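Local coordinates for periplasmic oligopeptide-binding protein (Burkholderia pseudomallei, PDB 3ZS6), which binds oligopeptides in the periplasm and probably delivers them to an ABC transporter for uptake, at residues A[264-268]-A[428-432]; A[350-356]-A[399-403]. All blocks are in the same frame, centred on the assembly; numbering follows the deposited sequence.

Interaction 1: A[264-268]-A[428-432]; sequences YYLKN and TVGYC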
ATOM      1  N   TYR A 264       7.525  -9.613  -7.578  1.00  9.94           N
ATOM      2  CA  TYR A 264       8.680 -10.091  -6.843  1.00 10.89           C
ATOM      3  C   TYR A 264       9.773  -9.030  -6.797  1.00 14.73           C
ATOM      4  O   TYR A 264      10.241  -8.521  -7.820  1.00 11.17           O
ATOM      5  CB  TYR A 264       9.218 -11.401  -7.431  1.00 15.29           C
ATOM      6  CG  TYR A 264       8.483 -12.644  -6.968  1.00 13.17           C
ATOM      7  CD1 TYR A 264       7.591 -12.603  -5.907  1.00 16.47           C
ATOM      8  CD2 TYR A 264       8.690 -13.862  -7.593  1.00 16.65           C
ATOM      9  CE1 TYR A 264       6.921 -13.753  -5.486  1.00 20.47           C
ATOM     10  CE2 TYR A 264       8.037 -15.011  -7.177  1.00 18.90           C
ATOM     11  CZ  TYR A 264       7.148 -14.955  -6.124  1.00 22.43           C
ATOM     12  OH  TYR A 264       6.498 -16.113  -5.718  1.00 17.02           O
ATOM     13  N   TYR A 265      10.146  -8.693  -5.577  1.00 11.72           N
ATOM     14  CA  TYR A 265      11.272  -7.832  -5.298  1.00  8.28           C
ATOM     15  C   TYR A 265      12.525  -8.558  -5.746  1.00 12.67           C
ATOM     16  O   TYR A 265      12.621  -9.780  -5.609  1.00 10.20           O
ATOM     17  CB  TYR A 265      11.272  -7.608  -3.791  1.00  7.25           C
ATOM     18  CG  TYR A 265      12.530  -7.167  -3.086  1.00 11.77           C
ATOM     19  CD1 TYR A 265      13.624  -8.016  -2.957  1.00 15.21           C
ATOM     20  CD2 TYR A 265      12.575  -5.935  -2.445  1.00 10.78           C
ATOM     21  CE1 TYR A 265      14.753  -7.624  -2.256  1.00 13.78           C
ATOM     22  CE2 TYR A 265      13.690  -5.533  -1.750  1.00  9.26           C
ATOM     23  CZ  TYR A 265      14.775  -6.378  -1.654  1.00 18.08           C
ATOM     24  OH  TYR A 265      15.875  -5.968  -0.948  1.00 19.60           O
ATOM     25  N   LEU A 266      13.453  -7.806  -6.331  1.00  9.41           N
ATOM     26  CA  LEU A 266      14.788  -8.315  -6.651  0.99 11.68           C
ATOM     27  C   LEU A 266      15.821  -7.370  -6.046  1.00 13.12           C
ATOM     28  O   LEU A 266      15.743  -6.153  -6.233  1.00 19.72           O
ATOM     29  CB  LEU A 266      15.012  -8.379  -8.167  0.99  9.50           C
ATOM     30  CG  LEU A 266      14.114  -9.267  -9.030  0.99 13.07           C
ATOM     31  CD1 LEU A 266      14.517  -9.118 -10.504  0.99 14.76           C
ATOM     32  CD2 LEU A 266      14.175 -10.741  -8.605  0.99 10.80           C
ATOM     33  N   LYS A 267      16.785  -7.930  -5.323  1.00 14.91           N
ATOM     34  CA  LYS A 267      17.844  -7.130  -4.716  1.00 13.02           C
ATOM     35  C   LYS A 267      18.779  -6.632  -5.804  1.00 16.09           C
ATOM     36  O   LYS A 267      19.614  -7.389  -6.301  1.00 16.49           O
ATOM     37  CB  LYS A 267      18.628  -7.980  -3.720  1.00 14.94           C
ATOM     38  CG  LYS A 267      19.753  -7.247  -3.004  1.00 16.00           C
ATOM     39  CD  LYS A 267      20.539  -8.228  -2.150  1.00 25.35           C
ATOM     40  CE  LYS A 267      21.773  -7.601  -1.537  1.00 27.18           C
ATOM     41  NZ  LYS A 267      22.599  -8.631  -0.843  1.00 31.05           N
ATOM     42  N   ASN A 268      18.640  -5.363  -6.175  1.00 15.62           N
ATOM     43  CA  ASN A 268      19.392  -4.822  -7.310  1.00 19.68           C
ATOM     44  C   ASN A 268      20.902  -4.693  -7.068  1.00 23.66           C
ATOM     45  O   ASN A 268      21.669  -4.513  -8.012  1.00 19.79           O
ATOM     46  CB  ASN A 268      18.812  -3.481  -7.782  1.00 19.44           C
ATOM     47  CG  ASN A 268      17.555  -3.645  -8.637  1.00 21.10           C
ATOM     48  OD1 ASN A 268      16.682  -4.481  -8.351  1.00 17.35           O
ATOM     49  ND2 ASN A 268      17.465  -2.854  -9.697  1.00 10.31           N
ATOM     50  N   THR A 428      12.644  -0.230  -2.350  1.00 17.69           N
ATOM     51  CA  THR A 428      13.406  -1.207  -1.587  1.00 14.50           C
ATOM     52  C   THR A 428      14.321  -2.062  -2.475  1.00 15.38           C
ATOM     53  O   THR A 428      15.346  -2.548  -2.000  1.00 11.79           O
ATOM     54  CB  THR A 428      12.490  -2.101  -0.701  1.00 12.91           C
ATOM     55  OG1 THR A 428      11.565  -2.824  -1.522  1.00 12.34           O
ATOM     56  CG2 THR A 428      11.714  -1.250   0.316  1.00  9.31           C
ATOM     57  N   VAL A 429      13.977  -2.226  -3.756  1.00  9.07           N
ATOM     58  CA  VAL A 429      14.844  -3.001  -4.660  1.00 13.63           C
ATOM     59  C   VAL A 429      16.181  -2.296  -4.924  1.00 17.52           C
ATOM     60  O   VAL A 429      17.171  -2.934  -5.305  1.00 14.80           O
ATOM     61  CB  VAL A 429      14.172  -3.343  -6.004  1.00 15.30           C
ATOM     62  CG1 VAL A 429      12.861  -4.099  -5.761  1.00  9.09           C
ATOM     63  CG2 VAL A 429      13.950  -2.074  -6.848  1.00 12.83           C
ATOM     64  N   GLY A 430      16.200  -0.979  -4.725  1.00 18.27           N
ATOM     65  CA  GLY A 430      17.427  -0.204  -4.832  1.00 19.01           C
ATOM     66  C   GLY A 430      17.729   0.222  -6.255  1.00 20.03           C
ATOM     67  O   GLY A 430      18.884   0.312  -6.659  1.00 17.37           O
ATOM     68  N   TYR A 431      16.681   0.479  -7.026  1.00 12.78           N
ATOM     69  CA  TYR A 431      16.842   0.868  -8.420  1.00 17.24           C
ATOM     70  C   TYR A 431      17.069   2.367  -8.488  1.00 18.18           C
ATOM     71  O   TYR A 431      16.548   3.114  -7.654  1.00 16.72           O
ATOM     72  CB  TYR A 431      15.587   0.473  -9.200  1.00 18.24           C
ATOM     73  CG  TYR A 431      15.569   0.839 -10.669  1.00 14.35           C
ATOM     74  CD1 TYR A 431      16.316   0.123 -11.597  1.00 15.00           C
ATOM     75  CD2 TYR A 431      14.768   1.873 -11.131  1.00 21.04           C
ATOM     76  CE1 TYR A 431      16.283   0.447 -12.944  1.00 20.52           C
ATOM     77  CE2 TYR A 431      14.729   2.204 -12.474  1.00 23.73           C
ATOM     78  CZ  TYR A 431      15.482   1.489 -13.375  1.00 21.77           C
ATOM     79  OH  TYR A 431      15.428   1.820 -14.711  1.00 22.84           O
ATOM     80  N   CYS A 432      17.866   2.809  -9.456  1.00 16.54           N
ATOM     81  CA  CYS A 432      18.042   4.241  -9.683  1.00 20.71           C
ATOM     82  C   CYS A 432      18.387   4.542 -11.133  1.00 22.42           C
ATOM     83  O   CYS A 432      19.469   4.203 -11.610  1.00 26.55           O
ATOM     84  CB  CYS A 432      19.106   4.833  -8.758  1.00 23.96           C
ATOM     85  SG  CYS A 432      19.441   6.610  -9.069  1.00 31.33           S
TER
HETATM   86  O   HOH W   1      17.398  -4.424  -2.345  1.00 14.80           O

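Interaction 2: A[350-356]-A[399-403]; sequences TFTLTYN and VQIAR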
ATOM      1  N   THR A 350      21.894 -19.862  -7.849  1.00 21.84           N
ATOM      2  CA  THR A 350      21.017 -20.247  -6.752  1.00 23.50           C
ATOM      3  C   THR A 350      20.612 -19.010  -5.957  1.00 23.49           C
ATOM      4  O   THR A 350      21.469 -18.213  -5.579  1.00 24.59           O
ATOM      5  CB  THR A 350      21.706 -21.256  -5.820  1.00 26.10           C
ATOM      6  OG1 THR A 350      21.994 -22.441  -6.562  1.00 34.01           O
ATOM      7  CG2 THR A 350      20.800 -21.613  -4.647  1.00 24.73           C
ATOM      8  N   PHE A 351      19.307 -18.848  -5.731  1.00 19.05           N
ATOM      9  CA  PHE A 351      18.781 -17.751  -4.922  1.00 21.70           C
ATOM     10  C   PHE A 351      17.895 -18.273  -3.799  1.00 22.02           C
ATOM     11  O   PHE A 351      17.392 -19.392  -3.856  1.00 28.48           O
ATOM     12  CB  PHE A 351      17.933 -16.785  -5.762  1.00 18.74           C
ATOM     13  CG  PHE A 351      18.668 -16.149  -6.902  1.00 20.14           C
ATOM     14  CD1 PHE A 351      19.628 -15.174  -6.670  1.00 17.38           C
ATOM     15  CD2 PHE A 351      18.397 -16.522  -8.206  1.00 17.14           C
ATOM     16  CE1 PHE A 351      20.301 -14.585  -7.714  1.00 16.87           C
ATOM     17  CE2 PHE A 351      19.071 -15.936  -9.259  1.00 18.98           C
ATOM     18  CZ  PHE A 351      20.022 -14.964  -9.010  1.00 19.17           C
ATOM     19  N   THR A 352      17.693 -17.442  -2.783  1.00 18.54           N
ATOM     20  CA  THR A 352      16.673 -17.711  -1.780  1.00 22.21           C
ATOM     21  C   THR A 352      15.440 -16.872  -2.116  1.00 22.40           C
ATOM     22  O   THR A 352      15.554 -15.676  -2.404  1.00 17.10           O
ATOM     23  CB  THR A 352      17.186 -17.397  -0.359  1.00 23.15           C
ATOM     24  OG1 THR A 352      18.202 -18.347  -0.004  1.00 25.73           O
ATOM     25  CG2 THR A 352      16.059 -17.476   0.661  1.00 16.07           C
ATOM     26  N   LEU A 353      14.273 -17.510  -2.123  1.00 24.30           N
ATOM     27  CA  LEU A 353      13.008 -16.817  -2.388  1.00 20.74           C
ATOM     28  C   LEU A 353      12.203 -16.701  -1.092  1.00 22.67           C
ATOM     29  O   LEU A 353      11.677 -17.690  -0.570  1.00 20.03           O
ATOM     30  CB  LEU A 353      12.204 -17.551  -3.471  1.00 13.28           C
ATOM     31  CG  LEU A 353      10.758 -17.133  -3.779  1.00 20.52           C
ATOM     32  CD1 LEU A 353      10.647 -15.648  -4.062  1.00 27.44           C
ATOM     33  CD2 LEU A 353      10.204 -17.943  -4.961  1.00 19.27           C
ATOM     34  N   THR A 354      12.117 -15.491  -0.565  1.00 14.00           N
ATOM     35  CA  THR A 354      11.458 -15.289   0.717  1.00 16.73           C
ATOM     36  C   THR A 354      10.048 -14.721   0.537  1.00 18.34           C
ATOM     37  O   THR A 354       9.845 -13.799  -0.252  1.00 17.49           O
ATOM     38  CB  THR A 354      12.288 -14.353   1.606  1.00 15.98           C
ATOM     39  OG1 THR A 354      13.636 -14.838   1.677  1.00 19.85           O
ATOM     40  CG2 THR A 354      11.695 -14.271   3.007  1.00 13.08           C
ATOM     41  N   TYR A 355       9.081 -15.272   1.268  1.00 12.36           N
ATOM     42  CA  TYR A 355       7.715 -14.744   1.249  1.00  9.76           C
ATOM     43  C   TYR A 355       7.123 -14.768   2.652  1.00 15.47           C
ATOM     44  O   TYR A 355       7.620 -15.479   3.524  1.00 16.76           O
ATOM     45  CB  TYR A 355       6.826 -15.557   0.304  1.00  7.41           C
ATOM     46  CG  TYR A 355       6.605 -16.976   0.769  1.00 13.22           C
ATOM     47  CD1 TYR A 355       7.497 -17.987   0.427  1.00 13.18           C
ATOM     48  CD2 TYR A 355       5.512 -17.308   1.557  1.00 12.50           C
ATOM     49  CE1 TYR A 355       7.302 -19.291   0.856  1.00 15.86           C
ATOM     50  CE2 TYR A 355       5.305 -18.617   1.988  1.00 11.21           C
ATOM     51  CZ  TYR A 355       6.205 -19.601   1.635  1.00 20.21           C
ATOM     52  OH  TYR A 355       6.013 -20.899   2.066  1.00 23.49           O
ATOM     53  N   ASN A 356       6.061 -13.998   2.873  1.00 11.72           N
ATOM     54  CA  ASN A 356       5.404 -14.008   4.177  1.00 12.55           C
ATOM     55  C   ASN A 356       4.404 -15.144   4.261  1.00 16.10           C
ATOM     56  O   ASN A 356       3.614 -15.351   3.340  1.00 11.50           O
ATOM     57  CB  ASN A 356       4.739 -12.662   4.505  1.00 13.46           C
ATOM     58  CG  ASN A 356       3.714 -12.252   3.474  1.00 11.83           C
ATOM     59  OD1 ASN A 356       4.056 -12.023   2.315  1.00 13.74           O
ATOM     60  ND2 ASN A 356       2.450 -12.157   3.888  1.00  9.67           N
ATOM     61  N   VAL A 399      17.259 -10.036   1.713  1.00 18.89           N
ATOM     62  CA  VAL A 399      16.625 -11.083   0.923  1.00 14.86           C
ATOM     63  C   VAL A 399      16.980 -10.814  -0.537  1.00 18.87           C
ATOM     64  O   VAL A 399      17.244  -9.669  -0.907  1.00 18.05           O
ATOM     65  CB  VAL A 399      15.085 -11.079   1.117  1.00 15.21           C
ATOM     66  CG1 VAL A 399      14.711 -11.647   2.491  1.00 11.37           C
ATOM     67  CG2 VAL A 399      14.525  -9.665   0.962  1.00 14.57           C
ATOM     68  N   GLN A 400      16.989 -11.861  -1.358  1.00 17.50           N
ATOM     69  CA  GLN A 400      17.425 -11.749  -2.751  1.00 15.58           C
ATOM     70  C   GLN A 400      16.236 -11.598  -3.695  1.00 15.21           C
ATOM     71  O   GLN A 400      16.163 -10.660  -4.481  1.00 13.58           O
ATOM     72  CB  GLN A 400      18.239 -12.983  -3.148  1.00 18.75           C
ATOM     73  CG  GLN A 400      19.573 -13.098  -2.446  1.00 23.09           C
ATOM     74  CD  GLN A 400      20.347 -14.319  -2.894  1.00 26.49           C
ATOM     75  OE1 GLN A 400      19.901 -15.454  -2.699  1.00 22.75           O
ATOM     76  NE2 GLN A 400      21.505 -14.095  -3.518  1.00 20.20           N
ATOM     77  N   ILE A 401      15.321 -12.555  -3.623  1.00 13.75           N
ATOM     78  CA  ILE A 401      14.057 -12.478  -4.334  1.00 14.19           C
ATOM     79  C   ILE A 401      12.998 -12.583  -3.256  1.00 18.09           C
ATOM     80  O   ILE A 401      13.096 -13.444  -2.380  1.00 16.44           O
ATOM     81  CB  ILE A 401      13.887 -13.647  -5.321  1.00 13.95           C
ATOM     82  CG1 ILE A 401      15.091 -13.728  -6.270  1.00 18.19           C
ATOM     83  CG2 ILE A 401      12.581 -13.507  -6.083  1.00 11.39           C
ATOM     84  CD1 ILE A 401      14.997 -14.844  -7.309  1.00 20.50           C
ATOM     85  N   ALA A 402      12.007 -11.700  -3.291  1.00 15.35           N
ATOM     86  CA  ALA A 402      11.027 -11.650  -2.207  1.00 12.98           C
ATOM     87  C   ALA A 402       9.620 -11.335  -2.710  1.00 10.82           C
ATOM     88  O   ALA A 402       9.441 -10.558  -3.648  1.00 13.65           O
ATOM     89  CB  ALA A 402      11.457 -10.639  -1.142  1.00  7.36           C
ATOM     90  N   ARG A 403       8.629 -11.971  -2.091  1.00 12.60           N
ATOM     91  CA  ARG A 403       7.231 -11.660  -2.362  1.00  6.79           C
ATOM     92  C   ARG A 403       6.990 -10.187  -1.982  1.00 12.57           C
ATOM     93  O   ARG A 403       7.377  -9.737  -0.892  1.00  9.99           O
ATOM     94  CB  ARG A 403       6.319 -12.592  -1.555  1.00  9.11           C
ATOM     95  CG  ARG A 403       4.917 -12.791  -2.163  1.00 14.17           C
ATOM     96  CD  ARG A 403       4.113 -11.488  -2.134  1.00 16.14           C
ATOM     97  NE  ARG A 403       3.836 -11.075  -0.766  1.00 14.47           N
ATOM     98  CZ  ARG A 403       3.188  -9.958  -0.424  1.00 20.98           C
ATOM     99  NH1 ARG A 403       2.752  -9.119  -1.357  1.00 12.11           N
ATOM    100  NH2 ARG A 403       2.977  -9.681   0.859  1.00 14.48           N
TER
HETATM  101  O   HOH W   2      15.620 -14.093  -0.196  1.00 15.94           O

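Interaction 1: A[264-268]-A[428-432]
The backbones of Lys267 and Val429 pass with their CA atoms 5.1 Å apart; the end-to-end directions of the two pieces differ by 47°, and 428-432, a loop, passes the end of strand 260-266 without a beta bridge. A backbone hydrogen bond holds the two together: Asn268 N donates to Val429 O over 3.0 Å, in the carbonyl plane. Two residues back along the chain, Leu266 O abuts Val429 CB at 3.2 Å. Val429 also sends CG1 toward the ring of Tyr265, reaching CD2 at 3.8 Å from an oblique direction, the two side chains running past one another in opposite senses. The CD2–CE2 edge of that ring faces Thr428: Thr428 OG1 lies near the plane of the Tyr265 ring, 3.4 Å from Tyr265 CD2. With CG anti to its main-chain nitrogen (chi1 159°), the tyrosine lies along the contact and brings its hydroxyl to a water 2.6 Å from Tyr265 OH; this water donates to Thr428 O and, weakly, to Val429 O. The same hydroxyl is hydrogen-bonded to Arg394 O.

In the fold, this is where strand 260-266 runs out of its mixed sheet and is met by the loop between helices 414-417 and 434-443. That loop is braced by the disulfide from Cys432 to Cys422 and by Asn427, which hydrogen-bonds to Gly430 N and Tyr431 O. At the far end the Asn268 side chain approaches an edge of the Tyr431 ring, amide and ring planes being 81° apart, while Tyr431 OH hydrogen-bonds to Asp466.

Interaction 2: A[350-356]-A[399-403]
Val399 touches Thr354, its CG1 lying 3.5 Å from OG1, a hydroxyl that also hydrogen-bonds to Glu383. Next, Gln400 reaches across with an extended chain: its OE1 accepts from Thr352 N at 3.0 Å, standing in for a main-chain carbonyl just before regular pairing begins, while NE2 meets the Phe351 ring at its edge and bonds to Asp270. A water joins Gln400 N to Thr352 O and Thr354 OG1. Parallel pairing follows, the strand axes 17° apart: Ile401 O receives Thr354 N at 2.9 Å, and Ile401 N gives only a weak bond to Thr352 O. On the sheet face shared with Leu353, Ile401 CG2 packs 3.5 Å from Leu353 CD1, and its CD1 reaches Phe351 CB. Ala402 lies on the other face with Thr354. Arg403 N donates to Thr354 O at 2.9 Å; its side chain, bent at chi2 and chi3 (-66° and -65°), grips Asn356 OD1 side-on through NE and NH2, leaving NH1 to form a salt bridge with the bound peptide's backbone. Strand 350-356 pairs in parallel with both 379-385 and 401-407, helix 359-376 making the beta-alpha-beta crossover to 379-385 and lying against Tyr355, with helix 387-395 against Asn356 and Val399.

How the interactions relate
From the N terminus, the chain first lays down 264-268 at the end of strand 260-266, then 350-356, then 399-403, and reaches 428-432 last. Interaction 2 closes a loop with 42 residues between its segments, which carries helices 359-376 and 387-395 and strand 379-385; it falls wholly within the 159-residue span that interaction 1 closes, so the two nest without crossing. Their centres are 12 Å apart and they meet directly: probable hydrogen bonds run from Tyr265 N to Ala402 O (2.8 Å) and from Lys267 N to Gln400 O (2.9 Å), across antiparallel neighbours 260-266 and 401-407. Interaction 2 joins strands within the mixed sheet, whereas interaction 1 joins the disulfide-bearing loop to the C-terminal end of strand 260-266, an inner strand.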